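Local coordinates for MobA-like NTP transferase domain-containing protein (Thermus thermophilus, PDB 2DPW), which is of unknown function but, with its MobA-like GT-A fold, probably acts as a nucleotidyltransferase, at residues R2-G10 with L42-G53; T142-L150 with P218-R226. One frame throughout, in Å; residues are numbered along the deposited sequence.

Contact 1 of 2, residues R2-G10 with L42-G53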
loop_
_atom_site.group_PDB
_atom_site.type_symbol
_atom_site.label_atom_id
_atom_site.label_comp_id
_atom_site.label_asym_id
_atom_site.label_seq_id
_atom_site.Cartn_x
_atom_site.Cartn_y
_atom_site.Cartn_z
ATOM N N ARG A 2 -15.401 14.488 -4.763
ATOM C CA ARG A 2 -14.334 13.793 -4.051
ATOM C C ARG A 2 -13.734 12.648 -4.856
ATOM O O ARG A 2 -14.462 11.804 -5.384
ATOM C CB ARG A 2 -14.854 13.224 -2.731
ATOM C CG ARG A 2 -15.588 14.214 -1.849
ATOM C CD ARG A 2 -16.303 13.495 -0.708
ATOM N NE ARG A 2 -15.358 12.921 0.242
ATOM C CZ ARG A 2 -14.791 13.592 1.241
ATOM N NH1 ARG A 2 -15.078 14.871 1.434
ATOM N NH2 ARG A 2 -13.931 12.983 2.044
ATOM N N PRO A 3 -12.391 12.612 -4.968
ATOM C CA PRO A 3 -11.680 11.562 -5.698
ATOM C C PRO A 3 -11.785 10.240 -4.929
ATOM O O PRO A 3 -12.005 10.219 -3.710
ATOM C CB PRO A 3 -10.243 12.079 -5.742
ATOM C CG PRO A 3 -10.404 13.528 -5.707
ATOM C CD PRO A 3 -11.463 13.705 -4.644
ATOM N N SER A 4 -11.607 9.140 -5.644
ATOM C CA SER A 4 -11.722 7.835 -5.032
ATOM C C SER A 4 -10.481 7.298 -4.366
ATOM O O SER A 4 -9.358 7.676 -4.680
ATOM C CB SER A 4 -12.210 6.824 -6.059
ATOM O OG SER A 4 -13.543 7.115 -6.419
ATOM N N ALA A 5 -10.723 6.402 -3.426
ATOM C CA ALA A 5 -9.676 5.739 -2.683
ATOM C C ALA A 5 -10.170 4.310 -2.565
ATOM O O ALA A 5 -11.369 4.058 -2.696
ATOM C CB ALA A 5 -9.543 6.357 -1.316
ATOM N N ILE A 6 -9.267 3.364 -2.353
ATOM C CA ILE A 6 -9.698 1.983 -2.201
ATOM C C ILE A 6 -8.971 1.361 -1.039
ATOM O O ILE A 6 -7.760 1.488 -0.899
ATOM C CB ILE A 6 -9.430 1.128 -3.455
ATOM C CG1 ILE A 6 -10.165 1.728 -4.661
ATOM C CG2 ILE A 6 -9.860 -0.316 -3.185
ATOM C CD1 ILE A 6 -9.994 0.966 -5.953
ATOM N N VAL A 7 -9.725 0.686 -0.197
ATOM C CA VAL A 7 -9.142 0.045 0.951
ATOM C C VAL A 7 -9.293 -1.453 0.849
ATOM O O VAL A 7 -10.406 -1.996 0.878
ATOM C CB VAL A 7 -9.794 0.534 2.222
ATOM C CG1 VAL A 7 -9.183 -0.146 3.400
ATOM C CG2 VAL A 7 -9.623 2.031 2.315
ATOM N N LEU A 8 -8.148 -2.109 0.704
ATOM C CA LEU A 8 -8.086 -3.552 0.597
ATOM C C LEU A 8 -7.861 -4.081 1.992
ATOM O O LEU A 8 -6.746 -4.425 2.370
ATOM C CB LEU A 8 -6.937 -3.945 -0.323
ATOM C CG LEU A 8 -7.063 -3.370 -1.735
ATOM C CD1 LEU A 8 -5.878 -3.812 -2.562
ATOM C CD2 LEU A 8 -8.376 -3.836 -2.374
ATOM N N ALA A 9 -8.937 -4.106 2.762
ATOM C CA ALA A 9 -8.897 -4.586 4.128
ATOM C C ALA A 9 -9.199 -6.063 4.087
ATOM O O ALA A 9 -9.275 -6.727 5.120
ATOM C CB ALA A 9 -9.930 -3.869 4.965
ATOM N N GLY A 10 -9.378 -6.573 2.879
ATOM C CA GLY A 10 -9.667 -7.980 2.729
ATOM C C GLY A 10 -8.521 -8.801 3.280
ATOM O O GLY A 10 -7.411 -8.298 3.475
ATOM N N LEU A 42 -8.751 8.884 5.153
ATOM C CA LEU A 42 -9.029 9.088 3.742
ATOM C C LEU A 42 -10.053 10.193 3.515
ATOM O O LEU A 42 -9.797 11.129 2.750
ATOM C CB LEU A 42 -9.496 7.774 3.111
ATOM C CG LEU A 42 -8.419 6.682 3.171
ATOM C CD1 LEU A 42 -8.935 5.372 2.599
ATOM C CD2 LEU A 42 -7.197 7.154 2.399
ATOM N N TYR A 43 -11.209 10.087 4.175
ATOM C CA TYR A 43 -12.258 11.101 4.049
ATOM C C TYR A 43 -11.632 12.433 4.450
ATOM O O TYR A 43 -11.758 13.445 3.752
ATOM C CB TYR A 43 -13.438 10.779 4.974
ATOM C CG TYR A 43 -14.402 9.728 4.443
ATOM C CD1 TYR A 43 -15.182 9.976 3.310
ATOM C CD2 TYR A 43 -14.548 8.494 5.085
ATOM C CE1 TYR A 43 -16.078 9.030 2.829
ATOM C CE2 TYR A 43 -15.444 7.535 4.611
ATOM C CZ TYR A 43 -16.206 7.810 3.480
ATOM O OH TYR A 43 -17.081 6.863 2.990
ATOM N N ALA A 44 -10.931 12.408 5.577
ATOM C CA ALA A 44 -10.267 13.588 6.091
ATOM C C ALA A 44 -9.500 14.335 4.997
ATOM O O ALA A 44 -9.552 15.560 4.928
ATOM C CB ALA A 44 -9.329 13.196 7.224
ATOM N N ALA A 45 -8.789 13.611 4.140
ATOM C CA ALA A 45 -8.026 14.281 3.096
ATOM C C ALA A 45 -8.871 14.565 1.851
ATOM O O ALA A 45 -8.342 14.918 0.800
ATOM C CB ALA A 45 -6.783 13.475 2.739
ATOM N N GLY A 46 -10.185 14.411 1.983
ATOM C CA GLY A 46 -11.088 14.698 0.882
ATOM C C GLY A 46 -11.385 13.613 -0.138
ATOM O O GLY A 46 -11.821 13.920 -1.250
ATOM N N LEU A 47 -11.180 12.351 0.224
ATOM C CA LEU A 47 -11.432 11.257 -0.709
ATOM C C LEU A 47 -12.643 10.426 -0.322
ATOM O O LEU A 47 -13.084 10.443 0.824
ATOM C CB LEU A 47 -10.224 10.329 -0.767
ATOM C CG LEU A 47 -8.857 10.953 -1.011
ATOM C CD1 LEU A 47 -7.768 9.911 -0.810
ATOM C CD2 LEU A 47 -8.813 11.506 -2.407
ATOM N N SER A 48 -13.168 9.695 -1.298
ATOM C CA SER A 48 -14.303 8.807 -1.089
ATOM C C SER A 48 -13.735 7.380 -1.176
ATOM O O SER A 48 -13.393 6.912 -2.255
ATOM C CB SER A 48 -15.345 9.037 -2.181
ATOM O OG SER A 48 -16.486 8.217 -1.987
ATOM N N PRO A 49 -13.616 6.681 -0.034
ATOM C CA PRO A 49 -13.080 5.318 0.037
ATOM C C PRO A 49 -13.987 4.154 -0.315
ATOM O O PRO A 49 -15.085 4.018 0.219
ATOM C CB PRO A 49 -12.612 5.196 1.489
ATOM C CG PRO A 49 -12.548 6.602 1.992
ATOM C CD PRO A 49 -13.711 7.250 1.316
ATOM N N VAL A 50 -13.512 3.302 -1.212
ATOM C CA VAL A 50 -14.244 2.105 -1.581
ATOM C C VAL A 50 -13.592 1.081 -0.663
ATOM O O VAL A 50 -12.368 1.018 -0.574
ATOM C CB VAL A 50 -14.009 1.706 -3.046
ATOM C CG1 VAL A 50 -14.633 0.349 -3.317
ATOM C CG2 VAL A 50 -14.636 2.746 -3.968
ATOM N N TYR A 51 -14.408 0.287 0.016
ATOM C CA TYR A 51 -13.931 -0.707 0.962
ATOM C C TYR A 51 -14.090 -2.151 0.505
ATOM O O TYR A 51 -15.207 -2.628 0.310
ATOM C CB TYR A 51 -14.678 -0.534 2.287
ATOM C CG TYR A 51 -14.308 -1.560 3.326
ATOM C CD1 TYR A 51 -13.103 -1.472 4.019
ATOM C CD2 TYR A 51 -15.134 -2.651 3.578
ATOM C CE1 TYR A 51 -12.729 -2.445 4.933
ATOM C CE2 TYR A 51 -14.768 -3.634 4.488
ATOM C CZ TYR A 51 -13.562 -3.523 5.163
ATOM O OH TYR A 51 -13.192 -4.490 6.067
ATOM N N VAL A 52 -12.983 -2.865 0.351
ATOM C CA VAL A 52 -13.088 -4.264 -0.036
ATOM C C VAL A 52 -12.769 -5.134 1.186
ATOM O O VAL A 52 -11.663 -5.109 1.708
ATOM C CB VAL A 52 -12.139 -4.593 -1.204
ATOM C CG1 VAL A 52 -12.587 -5.873 -1.884
ATOM C CG2 VAL A 52 -12.119 -3.436 -2.198
ATOM N N GLY A 53 -13.759 -5.880 1.655
ATOM C CA GLY A 53 -13.566 -6.728 2.820
ATOM C C GLY A 53 -14.875 -6.917 3.573
ATOM O O GLY A 53 -15.937 -6.541 3.078
#
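The first beta-alpha-beta crossover of this GT-A-like fold pairs Ser4 with Ser48 and Leu8 with Val52, strands 4-8 and 48-52 running parallel after the return through helix 35-44. Residues at alternate positions of 2-10 carry the bonding: Pro3 O accepts Ser48 N at 2.7 Å, Ala5 O takes Val50 N, and Val7 binds through both its N and its O to Val50 and Val52. Ile6 and Leu8 turn their backbone polar groups the other way, to Leu88 and Ala90 of strand 86-91. Pro49 fits its strand because its nitrogen faces away from strand 4-8.

Side chains alternate accordingly. Ile6, Leu8, Val50 and Val52 share the face covered by helix 72-81, where Leu8 CD2 lies 3.8 Å from Val52 CG2, the two chains side by side. Ala5 and Val7 turn to helix 35-44. Val7 CG1 is anti to the backbone N (chi1 180°), which puts CG2 toward Leu42, 3.4 Å from its CD1; Leu42 CD1 also lies 4.1 Å from Ala5 CB, whose small methyl suits the approach of the helix.

The helix ends in a Schellman motif with Gly46, at positive phi, as C-prime residue. Arg2, its chain bent at chi3 (68°), lays its guanidinium against this turn with Gly46 C over one face. Such a cation at a helix C terminus probably interacts well with the helix dipole. At the guanidinium edge, NH2 donates to Leu47 O at 2.9 Å and to Tyr43 O at 2.8 Å, the latter oxygen also accepting Gly46 N.

Contact 2 of 2, residues T142-L150 with P218-R226; sequences TFTGGNLLL and PEVGVDVDR
With chi1 at -76° and chi2 at -62°, Asn147 sets CG beside its own backbone N and swings the amide across to Gly221, where ND2 comes to 2.6 Å from Gly221 O. The backbone adds a hydrogen bond: Asn147 N donates to Val220 O at 2.8 Å, fairly straight at 154° and tilted only slightly from the carbonyl plane. Two glycines meet beside it, Gly146 CA lying 4.1 Å from Gly221 CA; glycine suits position 146, whose bare CA lies close to both Val220 CG1 and Val220 O. Val220 ends a short 3-10 turn in which Pro218 O receives both Gly221 N and Val222 N; the ring of Pro218 fits such a first turn, as it needs no N-H there.

Asp223 turns its CB toward Asn147, while its OD1 forms a salt bridge with Arg133. Its OD2 lies near Asp93 OD2, a gathering of acids consistent with the metal-binding sites of related nucleotidyltransferases.

The break between strands 141-145 and 148-152 is thus joined to the loop before helix 227-230. Leu148 reaches Leu88 and Ala90 of strand 86-91 and Val105 of helix 99-108, while Val220 rests on Val119 of strand 114-120.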
loop_
_atom_site.group_PDB
_atom_site.type_symbol
_atom_site.label_atom_id
_atom_site.label_comp_id
_atom_site.label_asym_id
_atom_site.label_seq_id
_atom_site.Cartn_x
_atom_site.Cartn_y
_atom_site.Cartn_z
ATOM N N THR A 142 18.064 4.813 2.487
ATOM C CA THR A 142 17.563 3.535 2.965
ATOM C C THR A 142 16.071 3.702 3.218
ATOM O O THR A 142 15.652 4.546 4.010
ATOM C CB THR A 142 18.262 3.114 4.248
ATOM O OG1 THR A 142 19.660 2.956 3.984
ATOM C CG2 THR A 142 17.688 1.801 4.749
ATOM N N PHE A 143 15.274 2.891 2.532
ATOM C CA PHE A 143 13.837 2.989 2.644
ATOM C C PHE A 143 13.114 1.684 2.815
ATOM O O PHE A 143 13.686 0.599 2.752
ATOM C CB PHE A 143 13.292 3.645 1.382
ATOM C CG PHE A 143 14.074 4.845 0.944
ATOM C CD1 PHE A 143 15.213 4.710 0.151
ATOM C CD2 PHE A 143 13.667 6.117 1.328
ATOM C CE1 PHE A 143 15.930 5.822 -0.248
ATOM C CE2 PHE A 143 14.380 7.239 0.932
ATOM C CZ PHE A 143 15.512 7.088 0.139
ATOM N N THR A 144 11.818 1.822 3.014
ATOM C CA THR A 144 10.946 0.682 3.095
ATOM C C THR A 144 9.723 1.138 2.341
ATOM O O THR A 144 9.522 2.358 2.165
ATOM C CB THR A 144 10.583 0.326 4.535
ATOM O OG1 THR A 144 9.823 -0.889 4.533
ATOM C CG2 THR A 144 9.788 1.433 5.190
ATOM N N GLY A 145 8.938 0.162 1.884
ATOM C CA GLY A 145 7.734 0.446 1.122
ATOM C C GLY A 145 6.455 0.758 1.834
ATOM O O GLY A 145 6.238 0.214 2.913
ATOM N N GLY A 146 5.668 1.717 1.355
ATOM C CA GLY A 146 4.438 2.012 2.080
ATOM C C GLY A 146 3.358 0.969 1.880
ATOM O O GLY A 146 3.595 -0.083 1.294
ATOM N N ASN A 147 2.178 1.260 2.400
ATOM C CA ASN A 147 1.068 0.368 2.282
ATOM C C ASN A 147 0.021 1.129 1.492
ATOM O O ASN A 147 -1.175 0.871 1.582
ATOM C CB ASN A 147 0.561 0.040 3.676
ATOM C CG ASN A 147 1.465 -0.965 4.439
ATOM O OD1 ASN A 147 1.632 -2.103 4.015
ATOM N ND2 ASN A 147 2.025 -0.540 5.576
ATOM N N LEU A 148 0.504 2.123 0.759
ATOM C CA LEU A 148 -0.324 2.972 -0.078
ATOM C C LEU A 148 0.186 2.864 -1.494
ATOM O O LEU A 148 1.380 2.682 -1.719
ATOM C CB LEU A 148 -0.221 4.442 0.349
ATOM C CG LEU A 148 -0.690 4.946 1.718
ATOM C CD1 LEU A 148 -0.479 6.448 1.726
ATOM C CD2 LEU A 148 -2.167 4.617 1.997
ATOM N N LEU A 149 -0.730 2.979 -2.442
ATOM C CA LEU A 149 -0.377 2.937 -3.851
ATOM C C LEU A 149 -1.308 3.867 -4.612
ATOM O O LEU A 149 -2.530 3.698 -4.601
ATOM C CB LEU A 149 -0.501 1.527 -4.415
ATOM C CG LEU A 149 0.063 1.357 -5.827
ATOM C CD1 LEU A 149 1.582 1.481 -5.809
ATOM C CD2 LEU A 149 -0.344 0.002 -6.354
ATOM N N LEU A 150 -0.713 4.850 -5.271
ATOM C CA LEU A 150 -1.445 5.843 -6.039
ATOM C C LEU A 150 -1.512 5.438 -7.525
ATOM O O LEU A 150 -0.486 5.343 -8.208
ATOM C CB LEU A 150 -0.747 7.194 -5.863
ATOM C CG LEU A 150 -1.413 8.422 -6.470
ATOM C CD1 LEU A 150 -2.898 8.457 -6.131
ATOM C CD2 LEU A 150 -0.705 9.652 -5.948
ATOM N N PRO A 218 5.951 8.146 8.145
ATOM C CA PRO A 218 6.058 6.698 8.322
ATOM C C PRO A 218 4.745 5.963 8.630
ATOM O O PRO A 218 4.693 4.730 8.592
ATOM C CB PRO A 218 7.085 6.572 9.444
ATOM C CG PRO A 218 6.872 7.818 10.230
ATOM C CD PRO A 218 6.744 8.856 9.161
ATOM N N GLU A 219 3.690 6.709 8.947
ATOM C CA GLU A 219 2.392 6.091 9.234
ATOM C C GLU A 219 1.847 5.506 7.938
ATOM O O GLU A 219 0.852 4.778 7.932
ATOM C CB GLU A 219 1.398 7.116 9.799
ATOM C CG GLU A 219 1.259 8.388 8.993
ATOM C CD GLU A 219 2.258 9.456 9.405
ATOM O OE1 GLU A 219 3.475 9.172 9.443
ATOM O OE2 GLU A 219 1.820 10.591 9.689
ATOM N N VAL A 220 2.529 5.834 6.846
ATOM C CA VAL A 220 2.173 5.363 5.527
ATOM C C VAL A 220 2.557 3.895 5.348
ATOM O O VAL A 220 2.069 3.223 4.440
ATOM C CB VAL A 220 2.892 6.201 4.457
ATOM C CG1 VAL A 220 4.193 5.542 4.039
ATOM C CG2 VAL A 220 2.012 6.380 3.285
ATOM N N GLY A 221 3.424 3.401 6.225
ATOM C CA GLY A 221 3.869 2.022 6.109
ATOM C C GLY A 221 3.912 1.174 7.369
ATOM O O GLY A 221 3.957 -0.050 7.282
ATOM N N VAL A 222 3.905 1.805 8.539
ATOM C CA VAL A 222 3.938 1.051 9.790
ATOM C C VAL A 222 2.577 0.437 10.070
ATOM O O VAL A 222 1.665 1.100 10.580
ATOM C CB VAL A 222 4.322 1.937 10.987
ATOM C CG1 VAL A 222 4.428 1.083 12.234
ATOM C CG2 VAL A 222 5.631 2.639 10.722
ATOM N N ASP A 223 2.445 -0.835 9.729
ATOM C CA ASP A 223 1.200 -1.551 9.939
ATOM C C ASP A 223 1.217 -2.277 11.280
ATOM O O ASP A 223 2.188 -2.202 12.028
ATOM C CB ASP A 223 0.993 -2.559 8.813
ATOM C CG ASP A 223 2.107 -3.580 8.743
ATOM O OD1 ASP A 223 3.268 -3.178 8.511
ATOM O OD2 ASP A 223 1.825 -4.783 8.928
ATOM N N VAL A 224 0.128 -2.974 11.572
ATOM C CA VAL A 224 -0.010 -3.739 12.805
ATOM C C VAL A 224 -0.066 -5.218 12.428
ATOM O O VAL A 224 -0.890 -5.628 11.606
ATOM C CB VAL A 224 -1.304 -3.353 13.550
ATOM C CG1 VAL A 224 -1.466 -4.207 14.779
ATOM C CG2 VAL A 224 -1.275 -1.880 13.923
ATOM N N ASP A 225 0.812 -6.016 13.027
ATOM C CA ASP A 225 0.862 -7.442 12.723
ATOM C C ASP A 225 0.587 -8.369 13.894
ATOM O O ASP A 225 0.265 -9.541 13.694
ATOM C CB ASP A 225 2.219 -7.792 12.117
ATOM C CG ASP A 225 2.402 -7.210 10.730
ATOM O OD1 ASP A 225 1.636 -7.591 9.816
ATOM O OD2 ASP A 225 3.312 -6.373 10.553
ATOM N N ARG A 226 0.706 -7.853 15.111
ATOM C CA ARG A 226 0.476 -8.681 16.280
ATOM C C ARG A 226 0.138 -7.869 17.525
ATOM O O ARG A 226 0.183 -6.642 17.501
ATOM C CB ARG A 226 1.715 -9.543 16.526
ATOM C CG ARG A 226 1.957 -10.646 15.454
ATOM C CD ARG A 226 3.377 -11.256 15.644
ATOM N NE ARG A 226 3.638 -11.585 17.064
ATOM C CZ ARG A 226 4.869 -11.610 17.608
ATOM N NH1 ARG A 226 5.033 -11.917 18.907
ATOM N NH2 ARG A 226 5.946 -11.325 16.851
#

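How the contacts relate
From the N terminus, strand 4-8 leads into 31 residues, including the small hairpin 28-29/32-33 and most of helix 35-44, before contact 1 closes that loop by bringing in strand 48-52. The chain then adds strands 64-66, 86-91, 114-120 and 136-138 before contact 2 opens. Its own loop, 67 residues and largely helical, closes when 218-226 returns after strand 210-214. The two loops follow in series, neither nested nor crossed. The centres of contacts 1 and 2 lie about 17 Å apart, their nearest atoms about 6 Å. Strand 86-91 joins them, pairing parallel with 4-8 and antiparallel with 148-152, so both contacts reach one mixed sheet; contact 2 ties the C-terminal loop to it.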